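Local coordinates for SusD superfamily protein (Parabacteroides distasonis, PDB 3OTN) that is a putative SusD-family outer membrane protein that probably binds carbohydrate or other nutrients at the surface of the cell, at residues N244-F255 and D352-V363. Residues are numbered along the deposited sequence; the frame is centred on the assembly and turned at random.
Sequences NNKGEFIYQVQF and DLNWSVYRYTDV. With EDO (1,2-ethanediol), chain K; EDO (1,2-ethanediol), chain P; EDO (1,2-ethanediol), chain S.
Asn354 packs its amide against that of Asn244, the two planes stacked 10° apart, while its backbone N donates to Asn244 OD1 at 3.0 Å. With CG beside the backbone N (chi1 -83°), the Asn354 amide lies between Asn244, Gln252 and Phe255: OD1 accepts an almost straight bond from Phe255 N (173°), and ND2 donates to Gln252 OE1 at 3.0 Å. That oxygen takes Asn245 N on the other face of its amide plane, and Gln252 NE2 lies over the centre of the Phe249 ring and donates to Ser356 OG at 3.0 Å. Replacing Gln252 with alanine is likely to leave Asn354 ND2, Asn245 N and Ser356 OG without these mates and one face of the Phe249 ring less well packed. At the far end, Glu248 OE1 gathers three donors: Arg359 NH1 in a salt bridge (2.9 Å), Thr361 OG1 (2.6 Å) and Thr361 N. Further salt bridges, Glu248 OE2 to Arg392 and Arg359 NH2 to Glu421, extend this buried charge network. Between the two ends, Tyr358 O receives Ile250 N and Tyr251 N, while Tyr251 O receives Val357 N and Tyr358 N. These are paired classic beta bulges in a small antiparallel sheet, whose strand 358-359 runs into helix 360-375 of the largely helical SusD fold.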
ATOM      1  N   ASN A 244      -2.529  13.883  -9.345  1.00 20.31           N
ATOM      2  CA  ASN A 244      -2.119  12.538  -9.806  1.00 19.03           C
ATOM      3  C   ASN A 244      -0.704  12.523 -10.439  1.00 19.87           C
ATOM      4  O   ASN A 244      -0.428  13.324 -11.327  1.00 16.23           O
ATOM      5  CB  ASN A 244      -3.090  12.024 -10.880  1.00 20.56           C
ATOM      6  CG  ASN A 244      -4.423  11.465 -10.328  1.00 20.34           C
ATOM      7  OD1 ASN A 244      -4.675  11.387  -9.131  1.00 19.40           O
ATOM      8  ND2 ASN A 244      -5.284  11.088 -11.253  1.00 15.72           N
ATOM      9  N   ASN A 245       0.178  11.654  -9.930  1.00 19.29           N
ATOM     10  CA  ASN A 245       1.558  11.442 -10.455  1.00 22.00           C
ATOM     11  C   ASN A 245       2.542  12.608 -10.267  1.00 22.92           C
ATOM     12  O   ASN A 245       3.601  12.615 -10.896  1.00 23.92           O
ATOM     13  CB  ASN A 245       1.519  11.031 -11.940  1.00 21.23           C
ATOM     14  CG  ASN A 245       0.603   9.866 -12.207  1.00 22.43           C
ATOM     15  OD1 ASN A 245      -0.220   9.893 -13.148  1.00 22.68           O
ATOM     16  ND2 ASN A 245       0.755   8.812 -11.423  1.00 15.30           N
ATOM     17  N   LYS A 246       2.194  13.585  -9.420  1.00 21.33           N
ATOM     18  CA  LYS A 246       2.988  14.792  -9.190  1.00 20.87           C
ATOM     19  C   LYS A 246       3.189  14.976  -7.700  1.00 20.38           C
ATOM     20  O   LYS A 246       2.553  14.313  -6.878  1.00 20.72           O
ATOM     21  CB  LYS A 246       2.266  16.076  -9.644  1.00 24.34           C
ATOM     22  CG  LYS A 246       1.463  16.077 -10.904  1.00 31.32           C
ATOM     23  CD  LYS A 246       1.230  17.499 -11.451  1.00 39.39           C
ATOM     24  CE  LYS A 246       0.623  18.474 -10.458  1.00 46.40           C
ATOM     25  NZ  LYS A 246       0.498  19.839 -11.056  1.00 54.68           N
ATOM     26  N   GLY A 247       4.011  15.951  -7.358  1.00 21.58           N
ATOM     27  CA  GLY A 247       4.165  16.382  -5.962  1.00 21.47           C
ATOM     28  C   GLY A 247       4.887  15.298  -5.191  1.00 21.95           C
ATOM     29  O   GLY A 247       6.043  15.015  -5.469  1.00 22.25           O
ATOM     30  N   GLU A 248       4.178  14.625  -4.291  1.00 20.12           N
ATOM     31  CA  GLU A 248       4.758  13.513  -3.532  1.00 17.96           C
ATOM     32  C   GLU A 248       4.717  12.182  -4.261  1.00 19.30           C
ATOM     33  O   GLU A 248       5.475  11.255  -3.913  1.00 19.06           O
ATOM     34  CB  GLU A 248       4.027  13.326  -2.218  1.00 15.76           C
ATOM     35  CG  GLU A 248       4.225  14.438  -1.207  1.00 23.98           C
ATOM     36  CD  GLU A 248       3.820  14.046   0.208  1.00 19.21           C
ATOM     37  OE1 GLU A 248       3.856  12.813   0.539  1.00 20.40           O
ATOM     38  OE2 GLU A 248       3.480  14.981   0.990  1.00 17.81           O
ATOM     39  N   PHE A 249       3.830  12.050  -5.234  1.00 18.12           N
ATOM     40  CA  PHE A 249       3.514  10.724  -5.747  1.00 18.90           C
ATOM     41  C   PHE A 249       4.634  10.174  -6.629  1.00 18.26           C
ATOM     42  O   PHE A 249       5.049  10.800  -7.603  1.00 16.53           O
ATOM     43  CB  PHE A 249       2.180  10.681  -6.459  1.00 19.62           C
ATOM     44  CG  PHE A 249       1.008  11.142  -5.604  1.00 19.49           C
ATOM     45  CD1 PHE A 249       0.806  10.638  -4.324  1.00 18.35           C
ATOM     46  CD2 PHE A 249       0.135  12.116  -6.087  1.00 22.76           C
ATOM     47  CE1 PHE A 249      -0.277  11.069  -3.546  1.00 19.68           C
ATOM     48  CE2 PHE A 249      -0.937  12.540  -5.346  1.00 22.80           C
ATOM     49  CZ  PHE A 249      -1.157  12.023  -4.066  1.00 19.13           C
ATOM     50  N   ILE A 250       5.082   8.972  -6.278  1.00 18.80           N
ATOM     51  CA  ILE A 250       6.223   8.291  -6.930  1.00 19.27           C
ATOM     52  C   ILE A 250       5.714   7.149  -7.804  1.00 17.85           C
ATOM     53  O   ILE A 250       6.088   7.045  -8.991  1.00 20.27           O
ATOM     54  CB  ILE A 250       7.235   7.767  -5.859  1.00 19.47           C
ATOM     55  CG1 ILE A 250       7.819   8.938  -5.072  1.00 16.28           C
ATOM     56  CG2 ILE A 250       8.412   7.002  -6.525  1.00 18.64           C
ATOM     57  CD1 ILE A 250       8.569   8.506  -3.820  1.00 22.56           C
ATOM     58  N   TYR A 251       4.858   6.311  -7.243  1.00 17.22           N
ATOM     59  CA  TYR A 251       4.185   5.268  -8.033  1.00 18.15           C
ATOM     60  C   TYR A 251       2.739   5.084  -7.550  1.00 19.52           C
ATOM     61  O   TYR A 251       2.490   5.001  -6.357  1.00 17.88           O
ATOM     62  CB  TYR A 251       5.001   3.956  -7.961  1.00 18.49           C
ATOM     63  CG  TYR A 251       4.615   3.030  -9.062  1.00 24.21           C
ATOM     64  CD1 TYR A 251       5.010   3.285 -10.370  1.00 17.17           C
ATOM     65  CD2 TYR A 251       3.796   1.928  -8.817  1.00 21.52           C
ATOM     66  CE1 TYR A 251       4.609   2.447 -11.425  1.00 19.16           C
ATOM     67  CE2 TYR A 251       3.392   1.074  -9.860  1.00 20.16           C
ATOM     68  CZ  TYR A 251       3.782   1.339 -11.149  1.00 21.88           C
ATOM     69  OH  TYR A 251       3.368   0.518 -12.152  1.00 20.38           O
ATOM     70  N   GLN A 252       1.799   4.993  -8.483  1.00 16.80           N
ATOM     71  CA  GLN A 252       0.407   4.941  -8.141  1.00 16.71           C
ATOM     72  C   GLN A 252      -0.344   3.978  -9.045  1.00 17.28           C
ATOM     73  O   GLN A 252       0.030   3.756 -10.186  1.00 16.12           O
ATOM     74  CB  GLN A 252      -0.216   6.341  -8.348  1.00 17.22           C
ATOM     75  CG  GLN A 252       0.345   7.458  -7.469  1.00 17.02           C
ATOM     76  CD  GLN A 252      -0.569   8.643  -7.410  1.00 16.09           C
ATOM     77  OE1 GLN A 252      -0.700   9.384  -8.394  1.00 16.43           O
ATOM     78  NE2 GLN A 252      -1.217   8.848  -6.249  1.00 15.73           N
ATOM     79  N   VAL A 253      -1.466   3.489  -8.543  1.00 17.95           N
ATOM     80  CA  VAL A 253      -2.474   2.866  -9.359  1.00 16.55           C
ATOM     81  C   VAL A 253      -3.227   3.978 -10.099  1.00 15.33           C
ATOM     82  O   VAL A 253      -3.629   4.974  -9.484  1.00 17.55           O
ATOM     83  CB  VAL A 253      -3.459   2.056  -8.548  1.00 17.85           C
ATOM     84  CG1 VAL A 253      -4.441   1.410  -9.480  1.00 13.86           C
ATOM     85  CG2 VAL A 253      -2.722   0.931  -7.736  1.00 19.21           C
ATOM     86  N   GLN A 254      -3.421   3.803 -11.403  1.00 16.92           N
ATOM     87  CA  GLN A 254      -3.984   4.861 -12.275  1.00 17.69           C
ATOM     88  C   GLN A 254      -5.484   4.697 -12.440  1.00 18.78           C
ATOM     89  O   GLN A 254      -5.983   3.623 -12.838  1.00 16.94           O
ATOM     90  CB  GLN A 254      -3.340   4.872 -13.665  1.00 18.35           C
ATOM     91  CG  GLN A 254      -1.779   4.940 -13.656  1.00 17.92           C
ATOM     92  CD  GLN A 254      -1.247   6.206 -13.031  1.00 18.28           C
ATOM     93  OE1 GLN A 254      -0.354   6.187 -12.152  1.00 21.05           O
ATOM     94  NE2 GLN A 254      -1.793   7.300 -13.438  1.00 12.86           N
ATOM     95  N   PHE A 255      -6.182   5.794 -12.154  1.00 18.11           N
ATOM     96  CA  PHE A 255      -7.622   5.926 -12.367  1.00 17.43           C
ATOM     97  C   PHE A 255      -7.844   7.171 -13.211  1.00 19.02           C
ATOM     98  O   PHE A 255      -7.180   8.198 -13.004  1.00 16.89           O
ATOM     99  CB  PHE A 255      -8.350   5.990 -11.020  1.00 17.50           C
ATOM    100  CG  PHE A 255      -8.286   4.698 -10.223  1.00 16.88           C
ATOM    101  CD1 PHE A 255      -9.020   3.584 -10.612  1.00 16.79           C
ATOM    102  CD2 PHE A 255      -7.506   4.603  -9.086  1.00 15.70           C
ATOM    103  CE1 PHE A 255      -8.970   2.411  -9.883  1.00 19.28           C
ATOM    104  CE2 PHE A 255      -7.453   3.424  -8.352  1.00 19.26           C
ATOM    105  CZ  PHE A 255      -8.190   2.348  -8.733  1.00 20.22           C
ATOM    106  N   ASP A 352     -11.590   9.960 -10.663  1.00 19.94           N
ATOM    107  CA  ASP A 352     -10.322   9.837 -11.377  1.00 17.25           C
ATOM    108  C   ASP A 352      -9.144  10.156 -10.448  1.00 17.85           C
ATOM    109  O   ASP A 352      -8.084  10.629 -10.880  1.00 17.15           O
ATOM    110  CB  ASP A 352     -10.327  10.692 -12.656  1.00 19.48           C
ATOM    111  CG  ASP A 352     -10.666  12.144 -12.430  1.00 21.77           C
ATOM    112  OD1 ASP A 352     -11.026  12.543 -11.306  1.00 19.77           O
ATOM    113  OD2 ASP A 352     -10.579  12.918 -13.412  1.00 23.62           O
ATOM    114  N   LEU A 353      -9.326   9.839  -9.169  1.00 16.95           N
ATOM    115  CA  LEU A 353      -8.269   9.976  -8.147  1.00 17.80           C
ATOM    116  C   LEU A 353      -7.385   8.715  -8.115  1.00 16.61           C
ATOM    117  O   LEU A 353      -7.882   7.604  -7.916  1.00 19.98           O
ATOM    118  CB  LEU A 353      -8.875  10.225  -6.738  1.00 15.89           C
ATOM    119  CG  LEU A 353      -7.928  10.403  -5.550  1.00 20.68           C
ATOM    120  CD1 LEU A 353      -6.995  11.657  -5.661  1.00 14.69           C
ATOM    121  CD2 LEU A 353      -8.709  10.395  -4.191  1.00 15.16           C
ATOM    122  N   ASN A 354      -6.066   8.904  -8.271  1.00 17.44           N
ATOM    123  CA  ASN A 354      -5.104   7.784  -8.232  1.00 17.19           C
ATOM    124  C   ASN A 354      -5.029   7.235  -6.806  1.00 17.70           C
ATOM    125  O   ASN A 354      -5.411   7.939  -5.847  1.00 17.73           O
ATOM    126  CB  ASN A 354      -3.699   8.236  -8.717  1.00 16.07           C
ATOM    127  CG  ASN A 354      -3.552   8.227 -10.228  1.00 16.15           C
ATOM    128  OD1 ASN A 354      -4.506   7.995 -10.950  1.00 18.32           O
ATOM    129  ND2 ASN A 354      -2.316   8.494 -10.722  1.00 16.42           N
ATOM    130  N   TRP A 355      -4.625   5.975  -6.674  1.00 16.95           N
ATOM    131  CA  TRP A 355      -4.298   5.342  -5.375  1.00 16.90           C
ATOM    132  C   TRP A 355      -2.780   5.134  -5.275  1.00 20.49           C
ATOM    133  O   TRP A 355      -2.182   4.487  -6.128  1.00 19.83           O
ATOM    134  CB  TRP A 355      -5.034   4.027  -5.220  1.00 13.88           C
ATOM    135  CG  TRP A 355      -4.694   3.204  -4.012  1.00 16.46           C
ATOM    136  CD1 TRP A 355      -3.841   2.125  -3.968  1.00 20.17           C
ATOM    137  CD2 TRP A 355      -5.161   3.390  -2.670  1.00 15.47           C
ATOM    138  NE1 TRP A 355      -3.791   1.619  -2.705  1.00 18.25           N
ATOM    139  CE2 TRP A 355      -4.587   2.367  -1.886  1.00 21.55           C
ATOM    140  CE3 TRP A 355      -6.050   4.287  -2.065  1.00 23.48           C
ATOM    141  CZ2 TRP A 355      -4.844   2.233  -0.529  1.00 20.23           C
ATOM    142  CZ3 TRP A 355      -6.321   4.148  -0.707  1.00 20.71           C
ATOM    143  CH2 TRP A 355      -5.711   3.125   0.041  1.00 23.66           C
ATOM    144  N   SER A 356      -2.164   5.683  -4.239  1.00 17.36           N
ATOM    145  CA  SER A 356      -0.714   5.565  -4.083  1.00 21.62           C
ATOM    146  C   SER A 356      -0.183   4.187  -3.724  1.00 19.81           C
ATOM    147  O   SER A 356      -0.761   3.491  -2.900  1.00 19.00           O
ATOM    148  CB  SER A 356      -0.230   6.541  -3.033  1.00 20.45           C
ATOM    149  OG  SER A 356      -0.393   7.819  -3.529  1.00 22.29           O
ATOM    150  N   VAL A 357       0.916   3.804  -4.365  1.00 19.24           N
ATOM    151  CA  VAL A 357       1.752   2.686  -3.921  1.00 20.12           C
ATOM    152  C   VAL A 357       2.954   3.248  -3.127  1.00 19.97           C
ATOM    153  O   VAL A 357       3.253   2.758  -2.042  1.00 20.09           O
ATOM    154  CB  VAL A 357       2.224   1.815  -5.130  1.00 21.80           C
ATOM    155  CG1 VAL A 357       3.222   0.752  -4.698  1.00 20.06           C
ATOM    156  CG2 VAL A 357       1.024   1.189  -5.814  1.00 24.86           C
ATOM    157  N   TYR A 358       3.644   4.246  -3.673  1.00 17.86           N
ATOM    158  CA  TYR A 358       4.682   5.003  -2.916  1.00 18.34           C
ATOM    159  C   TYR A 358       4.499   6.492  -3.112  1.00 16.59           C
ATOM    160  O   TYR A 358       4.328   6.952  -4.242  1.00 16.87           O
ATOM    161  CB  TYR A 358       6.125   4.626  -3.321  1.00 21.32           C
ATOM    162  CG  TYR A 358       6.514   3.280  -2.795  1.00 16.87           C
ATOM    163  CD1 TYR A 358       6.750   3.094  -1.449  1.00 21.22           C
ATOM    164  CD2 TYR A 358       6.588   2.176  -3.631  1.00 21.03           C
ATOM    165  CE1 TYR A 358       7.044   1.841  -0.935  1.00 21.64           C
ATOM    166  CE2 TYR A 358       6.883   0.923  -3.127  1.00 20.71           C
ATOM    167  CZ  TYR A 358       7.117   0.775  -1.777  1.00 23.73           C
ATOM    168  OH  TYR A 358       7.379  -0.444  -1.265  1.00 19.63           O
ATOM    169  N   ARG A 359       4.562   7.241  -2.021  1.00 19.10           N
ATOM    170  CA  ARG A 359       4.626   8.692  -2.055  1.00 19.28           C
ATOM    171  C   ARG A 359       5.799   9.172  -1.190  1.00 17.27           C
ATOM    172  O   ARG A 359       6.342   8.439  -0.395  1.00 17.77           O
ATOM    173  CB  ARG A 359       3.305   9.328  -1.636  1.00 19.23           C
ATOM    174  CG  ARG A 359       2.896   9.170  -0.170  1.00 19.46           C
ATOM    175  CD  ARG A 359       1.576   9.845   0.005  1.00 20.41           C
ATOM    176  NE  ARG A 359       0.972   9.759   1.350  1.00 18.94           N
ATOM    177  CZ  ARG A 359       0.905  10.751   2.241  1.00 17.63           C
ATOM    178  NH1 ARG A 359       1.469  11.934   1.998  1.00 22.44           N
ATOM    179  NH2 ARG A 359       0.226  10.576   3.394  1.00 17.84           N
ATOM    180  N   TYR A 360       6.221  10.395  -1.416  1.00 17.35           N
ATOM    181  CA  TYR A 360       7.423  10.938  -0.779  1.00 19.28           C
ATOM    182  C   TYR A 360       7.399  10.930   0.735  1.00 20.57           C
ATOM    183  O   TYR A 360       8.440  10.654   1.368  1.00 22.10           O
ATOM    184  CB  TYR A 360       7.636  12.354  -1.295  1.00 21.08           C
ATOM    185  CG  TYR A 360       8.973  12.999  -1.044  1.00 18.41           C
ATOM    186  CD1 TYR A 360      10.154  12.341  -1.329  1.00 21.11           C
ATOM    187  CD2 TYR A 360       9.038  14.323  -0.650  1.00 20.46           C
ATOM    188  CE1 TYR A 360      11.363  12.976  -1.173  1.00 21.28           C
ATOM    189  CE2 TYR A 360      10.239  14.968  -0.491  1.00 24.77           C
ATOM    190  CZ  TYR A 360      11.392  14.295  -0.756  1.00 24.81           C
ATOM    191  OH  TYR A 360      12.576  14.926  -0.583  1.00 27.12           O
ATOM    192  N   THR A 361       6.244  11.200   1.342  1.00 19.11           N
ATOM    193  CA  THR A 361       6.176  11.155   2.836  1.00 20.80           C
ATOM    194  C   THR A 361       6.631   9.805   3.413  1.00 20.14           C
ATOM    195  O   THR A 361       7.407   9.766   4.375  1.00 20.12           O
ATOM    196  CB  THR A 361       4.797  11.550   3.400  1.00 18.62           C
ATOM    197  OG1 THR A 361       4.522  12.911   3.075  1.00 18.90           O
ATOM    198  CG2 THR A 361       4.744  11.387   4.947  1.00 16.43           C
ATOM    199  N   ASP A 362       6.186   8.715   2.791  1.00 21.47           N
ATOM    200  CA  ASP A 362       6.561   7.347   3.164  1.00 22.66           C
ATOM    201  C   ASP A 362       8.072   7.171   3.015  1.00 21.46           C
ATOM    202  O   ASP A 362       8.727   6.670   3.913  1.00 19.68           O
ATOM    203  CB  ASP A 362       5.826   6.371   2.236  1.00 24.02           C
ATOM    204  CG  ASP A 362       5.921   4.890   2.653  1.00 31.15           C
ATOM    205  OD1 ASP A 362       6.556   4.495   3.679  1.00 26.17           O
ATOM    206  OD2 ASP A 362       5.293   4.094   1.898  1.00 36.13           O
ATOM    207  N   VAL A 363       8.622   7.666   1.915  1.00 21.65           N
ATOM    208  CA  VAL A 363      10.054   7.516   1.661  1.00 20.94           C
ATOM    209  C   VAL A 363      10.869   8.281   2.722  1.00 19.87           C
ATOM    210  O   VAL A 363      11.859   7.759   3.201  1.00 22.70           O
ATOM    211  CB  VAL A 363      10.459   7.930   0.257  1.00 20.96           C
ATOM    212  CG1 VAL A 363      12.003   7.860   0.101  1.00 21.67           C
ATOM    213  CG2 VAL A 363       9.775   7.037  -0.777  1.00 18.54           C
TER
HETATM  214  C1  EDO K 612      -3.330   0.273 -13.144  1.00 33.49           C
HETATM  215  O1  EDO K 612      -2.578   1.458 -12.767  1.00 23.81           O
HETATM  216  C2  EDO K 612      -4.676   0.645 -13.784  1.00 32.85           C
HETATM  217  O2  EDO K 612      -5.584   0.991 -12.729  1.00 19.72           O
HETATM  218  C1  EDO P 628      -8.807  12.139 -17.889  1.00 37.33           C
HETATM  219  O1  EDO P 628      -9.503  10.962 -18.385  1.00 36.06           O
HETATM  220  C2  EDO P 628      -9.439  12.764 -16.637  1.00 37.13           C
HETATM  221  O2  EDO P 628      -9.710  11.802 -15.600  1.00 17.79           O
HETATM  222  C1  EDO S 632      14.171  16.861   3.252  1.00 49.94           C
HETATM  223  O1  EDO S 632      14.542  17.578   4.435  1.00 49.23           O
HETATM  224  C2  EDO S 632      12.671  16.997   3.020  1.00 48.29           C
HETATM  225  O2  EDO S 632      12.406  16.977   1.611  1.00 57.68           O
HETATM  226  O   HOH W   1      -3.619  10.181  -5.494  1.00 19.57           O